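Local structure of hydrogenase maturation factor (Thermoanaerobacter tengcongensis, 3VTH) at residues His487-Met492 and Val698-Gly702; Gly503-Asp507 and Gly701-Gln705; Leu624-Met628 and Gln705-Leu709. The protein probably transfers the carbamoyl group of carbamoyl phosphate, at the cost of ATP, to the C-terminal cysteine of HypE during [NiFe]-hydrogenase maturation. All blocks are in the same frame, centred on the assembly; numbering follows the deposited sequence.

Contact 1 (His487-Met492 and Val698-Gly702); sequences HIASCM and VLSGG. With FE (Fe (III) ion), chain I; AP2 (phosphomethylphosphonic acid adenosyl ester), chain H.
The imidazole of His-487 lies flat over the backbone of Gly-701, where helix 483-494 of the Kae1-like, actin-ATPase-clan fold packs on strand 696-700 beside the iron(III) site. Gly-701 CA sits 3.5 Å from the centroid of the His-487 ring and almost exactly on the ring normal, a CH-pi contact over one face. With CG beside the backbone N (chi1 -87°), the ring reaches past the strand end and binds the iron through His-487 NE2 at 2.2 Å; His-483, Asp-507 and Asp-734 are the other protein ligands. The backbone angles of Gly-701 would jam any CB against the preceding carbonyl, so the platform beneath the ring calls for glycine. Beside and one turn beyond His-487 the contact is apolar: Ile-488, Cys-491 and Met-492 surround Val-698. Val-698 CG1 is pressed tightly against Cys-491 CB, at 3.5 Å, while Ile-488 CG2 comes obliquely onto the same methyl. Met-492 crosses Val-698 at about a right angle, its CG nearest CG2. Ser-700 OG gives a weak hydrogen bond to His-487 O and has a second weak one with Asn-727 ND2. At the ligand end, Gly-702 N donates to O2A of the nucleotide analogue AP2 (3.2 Å), the oxygen that also binds the iron.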
loop_
_atom_site.group_PDB
_atom_site.type_symbol
_atom_site.label_atom_id
_atom_site.label_comp_id
_atom_site.label_asym_id
_atom_site.label_seq_id
_atom_site.Cartn_x
_atom_site.Cartn_y
_atom_site.Cartn_z
ATOM N N HIS A 487 2.878 3.157 15.126
ATOM C CA HIS A 487 2.265 4.073 14.133
ATOM C C HIS A 487 3.095 5.359 14.021
ATOM O O HIS A 487 3.436 5.802 12.910
ATOM C CB HIS A 487 0.817 4.458 14.522
ATOM C CG HIS A 487 -0.244 3.504 14.053
ATOM N ND1 HIS A 487 -0.382 3.114 12.734
ATOM C CD2 HIS A 487 -1.266 2.917 14.727
ATOM C CE1 HIS A 487 -1.430 2.314 12.623
ATOM N NE2 HIS A 487 -1.982 2.177 13.819
ATOM N N ILE A 488 3.426 5.970 15.158
ATOM C CA ILE A 488 4.193 7.224 15.138
ATOM C C ILE A 488 5.582 7.004 14.511
ATOM O O ILE A 488 6.041 7.817 13.692
ATOM C CB ILE A 488 4.319 7.870 16.564
ATOM C CG1 ILE A 488 2.941 8.156 17.168
ATOM C CG2 ILE A 488 5.180 9.169 16.547
ATOM C CD1 ILE A 488 1.974 8.951 16.253
ATOM N N ALA A 489 6.230 5.893 14.877
ATOM C CA ALA A 489 7.572 5.581 14.367
ATOM C C ALA A 489 7.578 5.294 12.863
ATOM O O ALA A 489 8.567 5.605 12.187
ATOM C CB ALA A 489 8.176 4.398 15.115
ATOM N N SER A 490 6.494 4.710 12.346
ATOM C CA SER A 490 6.385 4.440 10.905
ATOM C C SER A 490 6.489 5.735 10.105
ATOM O O SER A 490 7.173 5.783 9.077
ATOM C CB SER A 490 5.117 3.644 10.542
ATOM O OG SER A 490 3.921 4.423 10.572
ATOM N N CYS A 491 5.826 6.778 10.589
ATOM C CA CYS A 491 5.929 8.099 9.972
ATOM C C CYS A 491 7.321 8.714 10.189
ATOM O O CYS A 491 7.921 9.232 9.246
ATOM C CB CYS A 491 4.825 9.016 10.494
ATOM S SG CYS A 491 4.911 10.677 9.831
ATOM N N MET A 492 7.854 8.633 11.411
ATOM C CA MET A 492 9.222 9.113 11.677
ATOM C C MET A 492 10.248 8.483 10.729
ATOM O O MET A 492 11.112 9.184 10.192
ATOM C CB MET A 492 9.625 8.842 13.129
ATOM C CG MET A 492 8.814 9.616 14.168
ATOM S SD MET A 492 9.198 9.133 15.866
ATOM C CE MET A 492 10.862 9.813 15.987
ATOM N N VAL A 698 3.752 14.446 14.734
ATOM C CA VAL A 698 3.525 13.328 13.828
ATOM C C VAL A 698 2.070 12.852 13.970
ATOM O O VAL A 698 1.594 12.606 15.084
ATOM C CB VAL A 698 4.491 12.147 14.144
ATOM C CG1 VAL A 698 4.122 10.910 13.332
ATOM C CG2 VAL A 698 5.939 12.546 13.883
ATOM N N LEU A 699 1.383 12.704 12.838
ATOM C CA LEU A 699 0.017 12.205 12.833
ATOM C C LEU A 699 0.004 10.842 12.184
ATOM O O LEU A 699 0.450 10.696 11.045
ATOM C CB LEU A 699 -0.920 13.151 12.049
ATOM C CG LEU A 699 -0.790 14.658 12.316
ATOM C CD1 LEU A 699 -1.607 15.466 11.273
ATOM C CD2 LEU A 699 -1.236 15.010 13.726
ATOM N N SER A 700 -0.478 9.835 12.905
ATOM C CA SER A 700 -0.575 8.482 12.323
ATOM C C SER A 700 -1.702 7.679 12.982
ATOM O O SER A 700 -2.374 8.174 13.885
ATOM C CB SER A 700 0.776 7.753 12.422
ATOM O OG SER A 700 0.780 6.594 11.595
ATOM N N GLY A 701 -1.900 6.443 12.533
ATOM C CA GLY A 701 -3.033 5.647 12.978
ATOM C C GLY A 701 -4.106 5.761 11.918
ATOM O O GLY A 701 -4.194 6.771 11.214
ATOM N N GLY A 702 -4.936 4.738 11.832
ATOM C CA GLY A 702 -5.940 4.607 10.771
ATOM C C GLY A 702 -7.011 5.692 10.719
ATOM O O GLY A 702 -7.598 5.898 9.668
HETATM FE FE FE I . -3.684 0.945 14.406
HETATM P PB AP2 H . -6.501 -0.687 14.506
HETATM O O1B AP2 H . -7.659 0.228 14.812
HETATM O O2B AP2 H . -5.149 -0.229 14.959
HETATM O O3B AP2 H . -6.822 -2.127 14.821
HETATM C C3A AP2 H . -6.444 -0.647 12.695
HETATM P PA AP2 H . -5.963 0.948 11.972
HETATM O O1A AP2 H . -5.777 0.553 10.513
HETATM O O2A AP2 H . -4.865 1.699 12.685
HETATM O "O5'" AP2 H . -7.279 1.877 12.129
HETATM C "C5'" AP2 H . -8.417 1.548 11.341
HETATM C "C4'" AP2 H . -9.565 2.315 11.955
HETATM O "O4'" AP2 H . -9.442 3.701 11.631
HETATM C "C3'" AP2 H . -10.911 1.897 11.397
HETATM O "O3'" AP2 H . -11.360 0.683 12.008
HETATM C "C2'" AP2 H . -11.738 3.115 11.758
HETATM O "O2'" AP2 H . -12.126 2.961 13.128
HETATM C "C1'" AP2 H . -10.752 4.280 11.588
HETATM N N9 AP2 H . -11.056 4.923 10.277
HETATM C C8 AP2 H . -10.940 4.382 9.039
HETATM N N7 AP2 H . -11.359 5.242 8.072
HETATM C C5 AP2 H . -11.755 6.371 8.690
HETATM C C6 AP2 H . -12.313 7.682 8.270
HETATM N N6 AP2 H . -12.524 7.971 6.961
HETATM N N1 AP2 H . -12.607 8.580 9.250
HETATM C C2 AP2 H . -12.387 8.328 10.558
HETATM N N3 AP2 H . -11.896 7.153 11.008
HETATM C C4 AP2 H . -11.568 6.158 10.136
#

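Contact 2 (Gly503-Asp507 and Gly701-Gln705); sequences GIAYD and GGSFQ. With FE (Fe (III) ion), chain I; AP2 (phosphomethylphosphonic acid adenosyl ester), chain H.
Tyr-506 O receives the N-H of Ser-703 at 2.9 Å (N to O), joining the end of strand 501-507 to the 3-10 turn 702-705, part of the nucleotide pocket in this Kae1-like, actin-ATPase-clan fold. The donor stands above the carbonyl plane, 38° out of it, and Gly-701 CA makes a CA-H...O contact with the same oxygen. A side chain at Gly-701 would run into Tyr-506 O. Next along the strand, Asp-507 has CG between its backbone N and carbonyl carbon (chi1 67°), which turns the carboxylate to the iron(III) ion, bound by Asp-507 OD2 at 2.1 Å; OD1 is held by His-484. Its CB packs against Gly-702 N. Further out, the rings of Tyr-506 and Phe-704 are nearly parallel (planes at 9°) but offset by so much that little of one lies over the other. Tyr-506 OH is bonded to Thr-681 of helix 666-692. Ile-504 CG2 lies over the centre of one face of the Tyr-506 ring and also touches Phe-704. With Phe-704 cut back to an alanine, Ile-504 CG2 and Tyr-506 CD2 would probably lose the carbon surface they pack on, opening a gap between strand and turn. Phe-704 CZ comes 3.8 Å from Tyr-506 CD2.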
loop_
_atom_site.group_PDB
_atom_site.type_symbol
_atom_site.label_atom_id
_atom_site.label_comp_id
_atom_site.label_asym_id
_atom_site.label_seq_id
_atom_site.Cartn_x
_atom_site.Cartn_y
_atom_site.Cartn_z
ATOM N N GLY A 503 3.375 12.832 19.223
ATOM C CA GLY A 503 2.814 11.790 18.374
ATOM C C GLY A 503 1.319 11.729 18.622
ATOM O O GLY A 503 0.885 11.495 19.748
ATOM N N ILE A 504 0.533 11.966 17.577
ATOM C CA ILE A 504 -0.924 11.885 17.672
ATOM C C ILE A 504 -1.343 10.599 16.941
ATOM O O ILE A 504 -1.269 10.512 15.723
ATOM C CB ILE A 504 -1.573 13.155 17.078
ATOM C CG1 ILE A 504 -1.081 14.378 17.889
ATOM C CG2 ILE A 504 -3.101 13.026 17.067
ATOM C CD1 ILE A 504 -1.420 15.716 17.335
ATOM N N ALA A 505 -1.725 9.591 17.710
ATOM C CA ALA A 505 -2.005 8.282 17.170
ATOM C C ALA A 505 -3.495 8.000 17.355
ATOM O O ALA A 505 -3.956 7.689 18.463
ATOM C CB ALA A 505 -1.162 7.245 17.869
ATOM N N TYR A 506 -4.252 8.146 16.274
ATOM C CA TYR A 506 -5.711 7.985 16.343
ATOM C C TYR A 506 -6.076 6.782 15.481
ATOM O O TYR A 506 -5.730 6.735 14.307
ATOM C CB TYR A 506 -6.446 9.246 15.847
ATOM C CG TYR A 506 -6.412 10.455 16.779
ATOM C CD1 TYR A 506 -5.864 10.367 18.070
ATOM C CD2 TYR A 506 -6.984 11.667 16.385
ATOM C CE1 TYR A 506 -5.882 11.454 18.950
ATOM C CE2 TYR A 506 -7.000 12.774 17.244
ATOM C CZ TYR A 506 -6.439 12.657 18.525
ATOM O OH TYR A 506 -6.449 13.737 19.368
ATOM N N ASP A 507 -6.740 5.798 16.069
ATOM C CA ASP A 507 -7.204 4.622 15.307
ATOM C C ASP A 507 -8.355 3.919 16.016
ATOM O O ASP A 507 -8.952 4.496 16.930
ATOM C CB ASP A 507 -6.051 3.655 14.923
ATOM C CG ASP A 507 -5.392 2.954 16.116
ATOM O OD1 ASP A 507 -5.875 3.021 17.280
ATOM O OD2 ASP A 507 -4.344 2.306 15.880
ATOM N N GLY A 701 -1.900 6.443 12.533
ATOM C CA GLY A 701 -3.033 5.647 12.978
ATOM C C GLY A 701 -4.106 5.761 11.918
ATOM O O GLY A 701 -4.194 6.771 11.214
ATOM N N GLY A 702 -4.936 4.738 11.832
ATOM C CA GLY A 702 -5.940 4.607 10.771
ATOM C C GLY A 702 -7.011 5.692 10.719
ATOM O O GLY A 702 -7.598 5.898 9.668
ATOM N N SER A 703 -7.273 6.396 11.820
ATOM C CA SER A 703 -8.236 7.521 11.755
ATOM C C SER A 703 -7.737 8.622 10.806
ATOM O O SER A 703 -8.520 9.392 10.274
ATOM C CB SER A 703 -8.510 8.135 13.137
ATOM O OG SER A 703 -9.042 7.201 14.056
ATOM N N PHE A 704 -6.426 8.697 10.584
ATOM C CA PHE A 704 -5.915 9.708 9.648
ATOM C C PHE A 704 -6.049 9.368 8.157
ATOM O O PHE A 704 -5.654 10.153 7.291
ATOM C CB PHE A 704 -4.527 10.188 10.059
ATOM C CG PHE A 704 -4.558 11.065 11.259
ATOM C CD1 PHE A 704 -5.131 12.342 11.179
ATOM C CD2 PHE A 704 -4.082 10.617 12.484
ATOM C CE1 PHE A 704 -5.182 13.183 12.307
ATOM C CE2 PHE A 704 -4.142 11.442 13.619
ATOM C CZ PHE A 704 -4.697 12.718 13.538
ATOM N N GLN A 705 -6.680 8.237 7.867
ATOM C CA GLN A 705 -7.261 8.008 6.543
ATOM C C GLN A 705 -8.414 8.980 6.241
ATOM O O GLN A 705 -8.792 9.162 5.082
ATOM C CB GLN A 705 -7.766 6.575 6.427
ATOM C CG GLN A 705 -6.643 5.524 6.447
ATOM C CD GLN A 705 -7.192 4.133 6.604
ATOM O OE1 GLN A 705 -7.776 3.793 7.644
ATOM N NE2 GLN A 705 -7.014 3.313 5.583
HETATM FE FE FE I . -3.684 0.945 14.406
HETATM P PB AP2 H . -6.501 -0.687 14.506
HETATM O O1B AP2 H . -7.659 0.228 14.812
HETATM O O2B AP2 H . -5.149 -0.229 14.959
HETATM O O3B AP2 H . -6.822 -2.127 14.821
HETATM C C3A AP2 H . -6.444 -0.647 12.695
HETATM P PA AP2 H . -5.963 0.948 11.972
HETATM O O1A AP2 H . -5.777 0.553 10.513
HETATM O O2A AP2 H . -4.865 1.699 12.685
HETATM O "O5'" AP2 H . -7.279 1.877 12.129
HETATM C "C5'" AP2 H . -8.417 1.548 11.341
HETATM C "C4'" AP2 H . -9.565 2.315 11.955
HETATM O "O4'" AP2 H . -9.442 3.701 11.631
HETATM C "C3'" AP2 H . -10.911 1.897 11.397
HETATM O "O3'" AP2 H . -11.360 0.683 12.008
HETATM C "C2'" AP2 H . -11.738 3.115 11.758
HETATM O "O2'" AP2 H . -12.126 2.961 13.128
HETATM C "C1'" AP2 H . -10.752 4.280 11.588
HETATM N N9 AP2 H . -11.056 4.923 10.277
HETATM C C8 AP2 H . -10.940 4.382 9.039
HETATM N N7 AP2 H . -11.359 5.242 8.072
HETATM C C5 AP2 H . -11.755 6.371 8.690
HETATM C C6 AP2 H . -12.313 7.682 8.270
HETATM N N6 AP2 H . -12.524 7.971 6.961
HETATM N N1 AP2 H . -12.607 8.580 9.250
HETATM C C2 AP2 H . -12.387 8.328 10.558
HETATM N N3 AP2 H . -11.896 7.153 11.008
HETATM C C4 AP2 H . -11.568 6.158 10.136
#

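Contact 3 (Leu624-Met628 and Gln705-Leu709); sequences LESLM and QNRYL. With AP2 (phosphomethylphosphonic acid adenosyl ester), chain H.
Two groups grip Glu-625 OE1 in this Kae1-like nucleotide pocket: the adenine amino group N6 of AP2 donates to it at 2.8 Å, and a water also donates to it. Glu-625 OE2 accepts from Arg-707 N at 2.8 Å, met from above the carboxylate plane, in the first turn of helix 707-719, whose N-cap is Asn-706. The helix N-terminus would probably favour the charged form of the glutamate. Glu-625 and Asn-706 form the adenine-recognition edge of the pocket; the two side chains run antiparallel alongside each other, carboxylate stacked on amide, planes 18° apart. The Asn-706 amide, swung away from the backbone N (chi1 -173°), divides its work: Asn-706 ND2 donates to AP2 N1 at 2.9 Å and is hydrogen-bonded to His-674 NE2, while OD1 accepts the nearly straight capping bond from Leu-709 N. Adenine N6 and N1 are therefore read by the end of helix 619-626 and the start of helix 707-719 respectively. Beyond the ligand, Met-628 reaches across the Tyr-708 ring in a Met-aromatic contact, and Tyr-708 OH bonds to Asn-675. Met-628 SD lies 3.8 Å and Met-628 CE 3.4 Å from the centroid of the Tyr-708 ring, over the same face.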
loop_
_atom_site.group_PDB
_atom_site.type_symbol
_atom_site.label_atom_id
_atom_site.label_comp_id
_atom_site.label_asym_id
_atom_site.label_seq_id
_atom_site.Cartn_x
_atom_site.Cartn_y
_atom_site.Cartn_z
ATOM N N LEU A 624 -19.750 8.697 7.677
ATOM C CA LEU A 624 -19.827 9.940 8.435
ATOM C C LEU A 624 -18.991 11.047 7.784
ATOM O O LEU A 624 -19.462 12.181 7.628
ATOM C CB LEU A 624 -19.409 9.690 9.894
ATOM C CG LEU A 624 -19.655 10.761 10.956
ATOM C CD1 LEU A 624 -21.139 11.144 11.044
ATOM C CD2 LEU A 624 -19.122 10.284 12.317
ATOM N N GLU A 625 -17.772 10.702 7.370
ATOM C CA GLU A 625 -16.907 11.637 6.648
ATOM C C GLU A 625 -17.498 12.051 5.300
ATOM O O GLU A 625 -17.473 13.235 4.946
ATOM C CB GLU A 625 -15.491 11.046 6.439
ATOM C CG GLU A 625 -14.507 12.062 5.786
ATOM C CD GLU A 625 -13.232 11.429 5.206
ATOM O OE1 GLU A 625 -13.052 10.199 5.311
ATOM O OE2 GLU A 625 -12.409 12.174 4.625
ATOM N N SER A 626 -18.043 11.086 4.558
ATOM C CA SER A 626 -18.588 11.356 3.229
ATOM C C SER A 626 -19.769 12.322 3.224
ATOM O O SER A 626 -19.974 13.033 2.248
ATOM C CB SER A 626 -19.021 10.069 2.525
ATOM O OG SER A 626 -17.879 9.274 2.230
ATOM N N LEU A 627 -20.545 12.341 4.296
ATOM C CA LEU A 627 -21.757 13.169 4.293
ATOM C C LEU A 627 -21.548 14.575 4.864
ATOM O O LEU A 627 -22.479 15.388 4.895
ATOM C CB LEU A 627 -22.912 12.436 4.995
ATOM C CG LEU A 627 -22.693 11.990 6.439
ATOM C CD1 LEU A 627 -22.888 13.151 7.421
ATOM C CD2 LEU A 627 -23.660 10.839 6.787
ATOM N N MET A 628 -20.338 14.870 5.323
ATOM C CA MET A 628 -20.120 16.116 6.061
ATOM C C MET A 628 -20.342 17.397 5.239
ATOM O O MET A 628 -20.067 17.438 4.041
ATOM C CB MET A 628 -18.778 16.111 6.807
ATOM C CG MET A 628 -17.570 16.619 6.075
ATOM S SD MET A 628 -16.272 16.923 7.323
ATOM C CE MET A 628 -16.389 18.681 7.461
ATOM N N GLN A 705 -6.680 8.237 7.867
ATOM C CA GLN A 705 -7.261 8.008 6.543
ATOM C C GLN A 705 -8.414 8.980 6.241
ATOM O O GLN A 705 -8.792 9.162 5.082
ATOM C CB GLN A 705 -7.766 6.575 6.427
ATOM C CG GLN A 705 -6.643 5.524 6.447
ATOM C CD GLN A 705 -7.192 4.133 6.604
ATOM O OE1 GLN A 705 -7.776 3.793 7.644
ATOM N NE2 GLN A 705 -7.014 3.313 5.583
ATOM N N ASN A 706 -8.960 9.598 7.282
ATOM C CA ASN A 706 -9.969 10.647 7.121
ATOM C C ASN A 706 -9.275 11.880 6.529
ATOM O O ASN A 706 -8.394 12.480 7.180
ATOM C CB ASN A 706 -10.584 10.954 8.494
ATOM C CG ASN A 706 -11.753 11.909 8.424
ATOM O OD1 ASN A 706 -11.632 13.021 7.925
ATOM N ND2 ASN A 706 -12.900 11.469 8.924
ATOM N N ARG A 707 -9.643 12.233 5.296
ATOM C CA ARG A 707 -8.978 13.316 4.564
ATOM C C ARG A 707 -9.096 14.676 5.285
ATOM O O ARG A 707 -8.146 15.456 5.330
ATOM C CB ARG A 707 -9.544 13.439 3.136
ATOM C CG ARG A 707 -9.327 12.204 2.257
ATOM C CD ARG A 707 -10.033 12.344 0.895
ATOM N NE ARG A 707 -9.574 13.550 0.204
ATOM C CZ ARG A 707 -8.568 13.587 -0.676
ATOM N NH1 ARG A 707 -7.908 12.479 -1.004
ATOM N NH2 ARG A 707 -8.218 14.746 -1.224
ATOM N N TYR A 708 -10.273 14.929 5.842
ATOM C CA TYR A 708 -10.578 16.173 6.513
ATOM C C TYR A 708 -9.775 16.326 7.810
ATOM O O TYR A 708 -9.097 17.343 7.997
ATOM C CB TYR A 708 -12.078 16.255 6.778
ATOM C CG TYR A 708 -12.545 17.612 7.249
ATOM C CD1 TYR A 708 -12.784 18.649 6.335
ATOM C CD2 TYR A 708 -12.764 17.854 8.603
ATOM C CE1 TYR A 708 -13.222 19.907 6.767
ATOM C CE2 TYR A 708 -13.206 19.097 9.047
ATOM C CZ TYR A 708 -13.423 20.121 8.120
ATOM O OH TYR A 708 -13.870 21.338 8.582
ATOM N N LEU A 709 -9.836 15.321 8.689
ATOM C CA LEU A 709 -9.023 15.325 9.915
ATOM C C LEU A 709 -7.548 15.578 9.637
ATOM O O LEU A 709 -6.914 16.406 10.289
ATOM C CB LEU A 709 -9.134 13.994 10.678
ATOM C CG LEU A 709 -10.411 13.605 11.415
ATOM C CD1 LEU A 709 -10.141 12.370 12.269
ATOM C CD2 LEU A 709 -10.960 14.748 12.283
HETATM P PB AP2 H . -6.501 -0.687 14.506
HETATM O O1B AP2 H . -7.659 0.228 14.812
HETATM O O2B AP2 H . -5.149 -0.229 14.959
HETATM O O3B AP2 H . -6.822 -2.127 14.821
HETATM C C3A AP2 H . -6.444 -0.647 12.695
HETATM P PA AP2 H . -5.963 0.948 11.972
HETATM O O1A AP2 H . -5.777 0.553 10.513
HETATM O O2A AP2 H . -4.865 1.699 12.685
HETATM O "O5'" AP2 H . -7.279 1.877 12.129
HETATM C "C5'" AP2 H . -8.417 1.548 11.341
HETATM C "C4'" AP2 H . -9.565 2.315 11.955
HETATM O "O4'" AP2 H . -9.442 3.701 11.631
HETATM C "C3'" AP2 H . -10.911 1.897 11.397
HETATM O "O3'" AP2 H . -11.360 0.683 12.008
HETATM C "C2'" AP2 H . -11.738 3.115 11.758
HETATM O "O2'" AP2 H . -12.126 2.961 13.128
HETATM C "C1'" AP2 H . -10.752 4.280 11.588
HETATM N N9 AP2 H . -11.056 4.923 10.277
HETATM C C8 AP2 H . -10.940 4.382 9.039
HETATM N N7 AP2 H . -11.359 5.242 8.072
HETATM C C5 AP2 H . -11.755 6.371 8.690
HETATM C C6 AP2 H . -12.313 7.682 8.270
HETATM N N6 AP2 H . -12.524 7.971 6.961
HETATM N N1 AP2 H . -12.607 8.580 9.250
HETATM C C2 AP2 H . -12.387 8.328 10.558
HETATM N N3 AP2 H . -11.896 7.153 11.008
HETATM C C4 AP2 H . -11.568 6.158 10.136
HETATM O O HOH W 1 -11.023 9.219 3.861
#

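In the fold
All three contacts converge on segment 698-709, which runs from the end of strand 696-700 through a 3-10 turn into helix 707-719 and follows AP2 from phosphonate to adenine. Contacts 1 and 2, with centres about 7 Å apart, share Gly-701 and Gly-702, and their strands 696-700 and 501-507 are parallel neighbours in one sheet. They deliver two ligands to the same iron(III) ion: His-487 NE2 and Asp-507 OD2 stand 3.1 Å apart. Contact 3 lies at the opposite end of the nucleotide, its centre about 13 Å from that of contact 2 and about 19 Å from that of contact 1; Leu-709 CD1 packs back onto Ser-703 O at 3.9 Å.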